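Local coordinates for protein trimeric intracellular cation channel type 1B.2 (Caenorhabditis elegans, PDB 5EIK) that conducts potassium across endoplasmic reticulum membranes as a homotrimeric channel that binds phosphatidylinositol 4,5-bisphosphate, and may supply counter-ions during calcium release, at residues L41-D46 / L104-P109; S61-C66 / L97-W102. All coordinates share one frame; numbering follows the deposited sequence.

Contact 1: residues L41-D46 / L104-P109; sequences LSVRHD and LVFYSP. With CPL (1-palmitoyl-2-linoleoyl-sn-glycero-3-phosphocholine), chain C.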
loop_
_atom_site.group_PDB
_atom_site.type_symbol
_atom_site.label_atom_id
_atom_site.label_comp_id
_atom_site.label_asym_id
_atom_site.label_seq_id
_atom_site.Cartn_x
_atom_site.Cartn_y
_atom_site.Cartn_z
ATOM N N LEU A 41 24.330 -2.044 -0.103
ATOM C CA LEU A 41 25.089 -1.661 -1.275
ATOM C C LEU A 41 24.105 -1.289 -2.375
ATOM O O LEU A 41 24.331 -0.352 -3.135
ATOM C CB LEU A 41 25.977 -2.821 -1.741
ATOM C CG LEU A 41 27.060 -3.242 -0.746
ATOM C CD1 LEU A 41 27.854 -4.417 -1.297
ATOM C CD2 LEU A 41 27.965 -2.056 -0.461
ATOM N N SER A 42 23.005 -2.028 -2.452
ATOM C CA SER A 42 21.995 -1.773 -3.468
ATOM C C SER A 42 21.342 -0.409 -3.233
ATOM O O SER A 42 21.206 0.397 -4.157
ATOM C CB SER A 42 20.948 -2.889 -3.448
ATOM O OG SER A 42 19.980 -2.694 -4.460
ATOM N N VAL A 43 20.948 -0.139 -1.997
ATOM C CA VAL A 43 20.331 1.142 -1.696
ATOM C C VAL A 43 21.320 2.264 -1.992
ATOM O O VAL A 43 20.934 3.321 -2.483
ATOM C CB VAL A 43 19.893 1.235 -0.221
ATOM C CG1 VAL A 43 19.454 2.650 0.102
ATOM C CG2 VAL A 43 18.748 0.263 0.043
ATOM N N ARG A 44 22.594 2.028 -1.695
ATOM C CA ARG A 44 23.621 3.031 -1.937
ATOM C C ARG A 44 23.827 3.275 -3.431
ATOM O O ARG A 44 24.012 4.412 -3.862
ATOM C CB ARG A 44 24.937 2.610 -1.279
ATOM C CG ARG A 44 26.098 3.531 -1.585
ATOM C CD ARG A 44 27.210 3.425 -0.540
ATOM N NE ARG A 44 28.410 4.129 -0.985
ATOM C CZ ARG A 44 29.486 4.334 -0.236
ATOM N NH1 ARG A 44 29.529 3.893 1.011
ATOM N NH2 ARG A 44 30.521 4.986 -0.742
ATOM N N HIS A 45 23.790 2.213 -4.225
ATOM C CA HIS A 45 23.945 2.361 -5.666
ATOM C C HIS A 45 22.738 3.133 -6.217
ATOM O O HIS A 45 22.886 4.026 -7.052
ATOM C CB HIS A 45 24.032 0.989 -6.333
ATOM C CG HIS A 45 24.143 1.050 -7.825
ATOM N ND1 HIS A 45 25.279 1.492 -8.471
ATOM C CD2 HIS A 45 23.257 0.734 -8.800
ATOM C CE1 HIS A 45 25.086 1.446 -9.777
ATOM N NE2 HIS A 45 23.867 0.989 -10.002
ATOM N N ASP A 46 21.544 2.795 -5.732
ATOM C CA ASP A 46 20.336 3.464 -6.187
ATOM C C ASP A 46 20.244 4.924 -5.742
ATOM O O ASP A 46 19.498 5.702 -6.329
ATOM C CB ASP A 46 19.090 2.698 -5.718
ATOM C CG ASP A 46 18.937 1.347 -6.412
ATOM O OD1 ASP A 46 19.316 1.239 -7.598
ATOM O OD2 ASP A 46 18.425 0.398 -5.781
ATOM N N LEU A 104 28.053 0.743 9.030
ATOM C CA LEU A 104 29.364 0.451 8.484
ATOM C C LEU A 104 29.441 0.678 6.974
ATOM O O LEU A 104 30.438 1.189 6.473
ATOM C CB LEU A 104 29.761 -0.992 8.804
ATOM C CG LEU A 104 29.970 -1.343 10.280
ATOM C CD1 LEU A 104 30.330 -2.808 10.409
ATOM C CD2 LEU A 104 31.084 -0.489 10.859
ATOM N N VAL A 105 28.392 0.306 6.246
ATOM C CA VAL A 105 28.402 0.481 4.799
ATOM C C VAL A 105 28.412 1.949 4.382
ATOM O O VAL A 105 29.085 2.329 3.426
ATOM C CB VAL A 105 27.201 -0.244 4.148
ATOM C CG1 VAL A 105 27.060 0.165 2.701
ATOM C CG2 VAL A 105 27.404 -1.753 4.226
ATOM N N PHE A 106 27.680 2.785 5.105
ATOM C CA PHE A 106 27.635 4.198 4.760
ATOM C C PHE A 106 28.648 5.086 5.470
ATOM O O PHE A 106 29.062 6.101 4.920
ATOM C CB PHE A 106 26.229 4.775 5.013
ATOM C CG PHE A 106 25.223 4.408 3.965
ATOM C CD1 PHE A 106 24.534 3.198 4.025
ATOM C CD2 PHE A 106 24.969 5.273 2.907
ATOM C CE1 PHE A 106 23.604 2.858 3.047
ATOM C CE2 PHE A 106 24.041 4.943 1.924
ATOM C CZ PHE A 106 23.359 3.730 1.995
ATOM N N TYR A 107 29.066 4.719 6.678
ATOM C CA TYR A 107 29.978 5.596 7.412
ATOM C C TYR A 107 31.352 5.101 7.868
ATOM O O TYR A 107 32.062 5.848 8.538
ATOM C CB TYR A 107 29.237 6.155 8.623
ATOM C CG TYR A 107 27.868 6.692 8.285
ATOM C CD1 TYR A 107 27.713 7.790 7.442
ATOM C CD2 TYR A 107 26.724 6.098 8.810
ATOM C CE1 TYR A 107 26.449 8.281 7.129
ATOM C CE2 TYR A 107 25.458 6.579 8.505
ATOM C CZ TYR A 107 25.324 7.671 7.664
ATOM O OH TYR A 107 24.066 8.135 7.348
ATOM N N SER A 108 31.739 3.873 7.530
ATOM C CA SER A 108 33.054 3.387 7.959
ATOM C C SER A 108 34.117 4.362 7.467
ATOM O O SER A 108 34.037 4.872 6.351
ATOM C CB SER A 108 33.343 1.973 7.417
ATOM O OG SER A 108 33.647 1.986 6.034
ATOM N N PRO A 109 35.124 4.643 8.308
ATOM C CA PRO A 109 36.203 5.566 7.946
ATOM C C PRO A 109 36.951 5.107 6.699
ATOM O O PRO A 109 37.227 3.915 6.528
ATOM C CB PRO A 109 37.083 5.568 9.197
ATOM C CG PRO A 109 36.900 4.195 9.726
ATOM C CD PRO A 109 35.414 3.989 9.597
HETATM C C1 CPL C . 25.720 6.016 16.164
HETATM C C2 CPL C . 26.491 4.628 16.141
HETATM C C3 CPL C . 25.812 3.595 15.190
HETATM C C4 CPL C . 25.159 8.177 12.537
HETATM C C5 CPL C . 25.227 9.677 12.205
HETATM C C6 CPL C . 27.334 9.625 10.601
HETATM C C7 CPL C . 25.318 11.122 10.202
HETATM C C8 CPL C . 26.572 11.076 11.652
HETATM C C11 CPL C . 24.142 1.722 15.760
HETATM C C12 CPL C . 23.630 0.930 16.990
HETATM C C13 CPL C . 24.624 0.879 18.193
HETATM C C14 CPL C . 25.063 -0.553 18.587
HETATM C C15 CPL C . 25.598 -0.702 20.038
HETATM C C16 CPL C . 25.382 -2.140 20.610
HETATM C C17 CPL C . 26.040 -3.271 19.808
HETATM C C18 CPL C . 27.386 -3.809 20.446
HETATM C C19 CPL C . 28.592 -4.075 19.445
HETATM C C20 CPL C . 28.915 -5.546 19.038
HETATM C C21 CPL C . 28.384 -6.000 17.668
HETATM C C22 CPL C . 29.416 -5.800 16.541
HETATM C C23 CPL C . 29.480 -6.872 15.476
HETATM C C24 CPL C . 29.901 -6.346 14.080
HETATM C C25 CPL C . 29.101 -7.023 12.953
HETATM C C26 CPL C . 29.642 -6.630 11.598
HETATM C C31 CPL C . 29.146 4.460 16.523
HETATM C C32 CPL C . 29.060 3.212 17.407
HETATM C C33 CPL C . 30.444 2.480 17.534
HETATM C C34 CPL C . 30.870 2.281 18.995
HETATM C C35 CPL C . 30.750 0.822 19.502
HETATM C C36 CPL C . 30.154 0.745 20.929
HETATM C C37 CPL C . 30.620 -0.457 21.748
HETATM C C38 CPL C . 31.013 -0.104 23.162
HETATM C C39 CPL C . 32.351 -0.800 23.502
HETATM C C40 CPL C . 33.422 -0.211 24.084
HETATM C C41 CPL C . 33.353 0.740 25.284
HETATM C C42 CPL C . 33.303 -0.109 26.567
HETATM C C43 CPL C . 32.273 -0.039 27.454
HETATM C C44 CPL C . 30.908 -0.646 27.180
HETATM C C45 CPL C . 29.762 0.366 27.109
HETATM N N CPL C . 25.927 9.996 10.919
HETATM O O2 CPL C . 27.910 4.906 15.779
HETATM O O3 CPL C . 24.676 3.117 15.983
HETATM O O11 CPL C . 24.100 1.199 14.596
HETATM O O31 CPL C . 30.226 5.088 16.429
HETATM O O1P CPL C . 22.833 6.918 15.192
HETATM O O2P CPL C . 24.501 8.800 15.292
HETATM O O3P CPL C . 25.339 6.409 14.765
HETATM O O4P CPL C . 23.887 7.722 13.075
HETATM P P CPL C . 24.142 7.481 14.618
#
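Arg44 reaches from helix 30-47 to the end of helix 92-107 and brings its guanidinium edge-on to the backbone carbonyl of Val105, with NH1 2.9 Å from Val105 O and the oxygen lying in the guanidinium plane. Its CG is anti to the backbone N (chi1 175°), and the chain stays extended from there to NE. The charge itself is met by Asp111, which forms a salt bridge with NH2, and Phe114 adds a cation-pi contact.

Beside this long chain, the ring of Phe106 reaches toward helix 30-47. Its rim atom CZ comes to 3.8 Å from Arg44 CB, while Arg44 CD stands above one face, offset toward the rim. Val43 closes on the same ring from another direction, its CG1 lying near the ring plane, 4.5 Å from Phe106 CZ. A turn earlier, Leu41 and Val105 cross at about a right angle and meet through methyl groups, Leu41 CD2 being 4.0 Å from Val105 CG1.

The side chain of Tyr107 leaves the backbone away from helix 30-47, and its ring meets the lipid. That ring is sandwiched: Phe106 CB sits over the centre of one face, and choline methyl C6 of the phosphatidylcholine sits over the centre of the other, 3.7 Å from Tyr107 CD1. The hydroxyl is held by the carbonyl of Ser55. An alanine here would probably leave the choline headgroup without its aromatic platform and the Ser55 carbonyl without that hydroxyl partner.

A choline methyl over a tyrosine face is a familiar feature of choline-binding sites; here Tyr107 forms part of the phosphatidylcholine pocket, beside the packing of helices 30-47 and 92-107 near their cytoplasmic ends.

Contact 2: residues S61-C66 / L97-W102; sequences SCWLSC and LGSIVW. With DMU (decyl-beta-D-maltopyranoside), chain M.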
loop_
_atom_site.group_PDB
_atom_site.type_symbol
_atom_site.label_atom_id
_atom_site.label_comp_id
_atom_site.label_asym_id
_atom_site.label_seq_id
_atom_site.Cartn_x
_atom_site.Cartn_y
_atom_site.Cartn_z
ATOM N N SER A 61 16.378 8.809 7.388
ATOM C CA SER A 61 15.751 8.371 6.148
ATOM C C SER A 61 16.592 7.271 5.504
ATOM O O SER A 61 16.062 6.261 5.036
ATOM C CB SER A 61 15.600 9.557 5.189
ATOM O OG SER A 61 15.021 9.157 3.953
ATOM N N CYS A 62 17.908 7.472 5.483
ATOM C CA CYS A 62 18.813 6.497 4.903
ATOM C C CYS A 62 18.705 5.181 5.682
ATOM O O CYS A 62 18.573 4.109 5.090
ATOM C CB CYS A 62 20.252 7.023 4.947
ATOM S SG CYS A 62 21.458 5.943 4.121
ATOM N N TRP A 63 18.757 5.263 7.007
ATOM C CA TRP A 63 18.646 4.063 7.819
ATOM C C TRP A 63 17.344 3.327 7.503
ATOM O O TRP A 63 17.337 2.108 7.342
ATOM C CB TRP A 63 18.669 4.414 9.306
ATOM C CG TRP A 63 18.320 3.263 10.193
ATOM C CD1 TRP A 63 19.142 2.241 10.575
ATOM C CD2 TRP A 63 17.033 2.978 10.764
ATOM N NE1 TRP A 63 18.449 1.336 11.345
ATOM C CE2 TRP A 63 17.154 1.762 11.477
ATOM C CE3 TRP A 63 15.788 3.629 10.739
ATOM C CZ2 TRP A 63 16.077 1.179 12.162
ATOM C CZ3 TRP A 63 14.705 3.049 11.424
ATOM C CH2 TRP A 63 14.863 1.833 12.124
ATOM N N LEU A 64 16.250 4.079 7.411
ATOM C CA LEU A 64 14.941 3.513 7.132
ATOM C C LEU A 64 14.895 2.825 5.772
ATOM O O LEU A 64 14.376 1.720 5.644
ATOM C CB LEU A 64 13.864 4.602 7.184
ATOM C CG LEU A 64 12.455 4.084 6.891
ATOM C CD1 LEU A 64 12.074 3.062 7.939
ATOM C CD2 LEU A 64 11.467 5.227 6.877
ATOM N N SER A 65 15.433 3.487 4.756
ATOM C CA SER A 65 15.459 2.909 3.425
ATOM C C SER A 65 16.145 1.545 3.446
ATOM O O SER A 65 15.708 0.615 2.773
ATOM C CB SER A 65 16.197 3.836 2.460
ATOM O OG SER A 65 15.559 5.093 2.386
ATOM N N CYS A 66 17.212 1.416 4.225
ATOM C CA CYS A 66 17.922 0.150 4.281
ATOM C C CYS A 66 17.209 -0.914 5.108
ATOM O O CYS A 66 17.236 -2.094 4.764
ATOM C CB CYS A 66 19.347 0.371 4.805
ATOM S SG CYS A 66 20.429 1.161 3.586
ATOM N N LEU A 97 21.786 -5.950 14.158
ATOM C CA LEU A 97 22.803 -6.371 13.199
ATOM C C LEU A 97 22.623 -5.608 11.883
ATOM O O LEU A 97 23.599 -5.178 11.265
ATOM C CB LEU A 97 22.726 -7.887 12.949
ATOM C CG LEU A 97 23.714 -8.486 11.929
ATOM C CD1 LEU A 97 25.148 -8.213 12.338
ATOM C CD2 LEU A 97 23.496 -9.981 11.802
ATOM N N GLY A 98 21.370 -5.435 11.469
ATOM C CA GLY A 98 21.088 -4.718 10.242
ATOM C C GLY A 98 21.491 -3.257 10.312
ATOM O O GLY A 98 22.035 -2.697 9.357
ATOM N N SER A 99 21.223 -2.626 11.445
ATOM C CA SER A 99 21.588 -1.224 11.617
ATOM C C SER A 99 23.113 -1.053 11.662
ATOM O O SER A 99 23.658 -0.068 11.145
ATOM C CB SER A 99 20.971 -0.682 12.900
ATOM O OG SER A 99 19.584 -0.944 12.915
ATOM N N ILE A 100 23.799 -2.013 12.274
ATOM C CA ILE A 100 25.254 -1.946 12.363
ATOM C C ILE A 100 25.871 -2.065 10.974
ATOM O O ILE A 100 26.766 -1.297 10.611
ATOM C CB ILE A 100 25.801 -3.038 13.281
ATOM C CG1 ILE A 100 25.432 -2.709 14.730
ATOM C CG2 ILE A 100 27.314 -3.149 13.132
ATOM C CD1 ILE A 100 25.771 -3.815 15.714
ATOM N N VAL A 101 25.378 -3.016 10.190
ATOM C CA VAL A 101 25.879 -3.190 8.835
ATOM C C VAL A 101 25.637 -1.902 8.052
ATOM O O VAL A 101 26.535 -1.403 7.373
ATOM C CB VAL A 101 25.183 -4.372 8.113
ATOM C CG1 VAL A 101 25.446 -4.305 6.613
ATOM C CG2 VAL A 101 25.695 -5.696 8.676
ATOM N N TRP A 102 24.421 -1.366 8.151
ATOM C CA TRP A 102 24.069 -0.130 7.457
ATOM C C TRP A 102 25.016 1.001 7.866
ATOM O O TRP A 102 25.491 1.763 7.022
ATOM C CB TRP A 102 22.623 0.279 7.768
ATOM C CG TRP A 102 22.358 1.730 7.503
ATOM C CD1 TRP A 102 22.150 2.323 6.283
ATOM C CD2 TRP A 102 22.380 2.788 8.464
ATOM N NE1 TRP A 102 22.048 3.688 6.429
ATOM C CE2 TRP A 102 22.185 4.004 7.754
ATOM C CE3 TRP A 102 22.550 2.832 9.856
ATOM C CZ2 TRP A 102 22.154 5.250 8.390
ATOM C CZ3 TRP A 102 22.519 4.077 10.495
ATOM C CH2 TRP A 102 22.321 5.267 9.758
HETATM C C1 DMU M . 13.395 12.745 6.441
HETATM C C2 DMU M . 13.079 13.845 5.405
HETATM C C3 DMU M . 13.365 13.317 3.961
HETATM C C4 DMU M . 12.677 11.939 3.750
HETATM O O5 DMU M . 13.012 10.988 4.803
HETATM C C6 DMU M . 12.607 11.461 6.112
HETATM O O7 DMU M . 12.845 14.235 2.950
HETATM O O16 DMU M . 12.914 10.456 7.098
HETATM C C18 DMU M . 11.704 9.739 7.399
HETATM C C19 DMU M . 12.033 8.507 8.258
HETATM C C22 DMU M . 12.373 8.929 9.686
HETATM C C25 DMU M . 13.185 7.826 10.367
HETATM C C28 DMU M . 12.367 7.194 11.514
HETATM C C31 DMU M . 13.195 7.079 12.811
HETATM C C34 DMU M . 14.579 6.442 12.563
HETATM C C37 DMU M . 15.438 6.602 13.830
HETATM C C40 DMU M . 15.071 5.498 14.842
HETATM C C43 DMU M . 16.233 5.276 15.812
HETATM O O49 DMU M . 13.041 13.213 7.761
HETATM O O55 DMU M . 13.938 14.964 5.680
HETATM C C57 DMU M . 13.115 11.368 2.397
HETATM O O61 DMU M . 12.175 10.381 1.983
HETATM C C5 DMU M . 13.186 16.271 1.770
HETATM C C7 DMU M . 12.613 15.761 0.436
HETATM C C8 DMU M . 13.659 14.995 -0.307
HETATM C C9 DMU M . 14.337 13.942 0.533
HETATM O O1 DMU M . 14.831 14.436 1.808
HETATM C C10 DMU M . 13.788 15.157 2.605
HETATM O O2 DMU M . 13.122 14.556 -1.471
HETATM O O3 DMU M . 12.211 16.884 2.556
HETATM O O4 DMU M . 12.069 16.877 -0.300
HETATM C C11 DMU M . 15.374 13.247 -0.257
HETATM O O6 DMU M . 15.960 12.134 0.449
#
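Two indole N-H groups supply the hydrogen bonds between Trp63 and Ser99 and between Trp102 and Cys62, one donated from each helix. Trp63 NE1 gives to Ser99 OG at 3.0 Å, with the oxygen close to the indole plane; Ser99 OG is also hydrogen-bonded to the carbonyl of Ile95. In return, Trp102 NE1 points almost straight at Cys62 SG, 3.3 Å away with an N-H...S angle of 175°. Both buried indole nitrogens are thereby satisfied, which probably limits rotation of the rings.

The aromatic contact is T-shaped. With CG anti to the backbone N, Trp102 carries its indole toward helix 59-70. Trp63 presents the CD1 edge of its five-membered ring to the six-membered ring of Trp102, with the planes at 79° and CD1 3.5 Å from Trp102 CE3. Trp63 CB adds a CH-pi contact, 3.7 Å from the centroid of that same six-membered ring and nearly above it.

Sulfur contacts complete the group: Cys62 SG lies at the edge of the Trp102 five-membered ring, whereas Cys66 SG approaches it obliquely, 3.4 Å from Trp102 CD1.

Decylmaltoside follows the far flank of helix 59-70, its alkyl carbon C34 touching Trp63 CE3. Helices 59-70 and 92-107 run at 123° to each other in these segments; helix 30-47 packs on Cys66, helix 51-57 on Cys62, and Leu154 of the second subunit on Trp63.

How the contacts relate
Contacts 1 and 2 lie with their centres about 9 Å apart, on the same side of the chain's centre, and share helix 92-107. In chain order the segments run 41-46, 61-66, 97-102 and 104-109, so contact 2 is nested within the loop that contact 1 closes. Helix 92-107 packs against both helix 30-47 and helix 59-70, contact 2 using the turns just before those of contact 1. The two interfaces also touch: Phe106 packs on Cys62 and Cys66, Val43 on Cys66, and Tyr107 on Trp102. Helices 30-47, 59-70 and 92-107 thus pack together through adjoining buried contacts within the membrane domain, bordered by the phosphatidylcholine and, at Trp63, by a neighbouring subunit of the trimer.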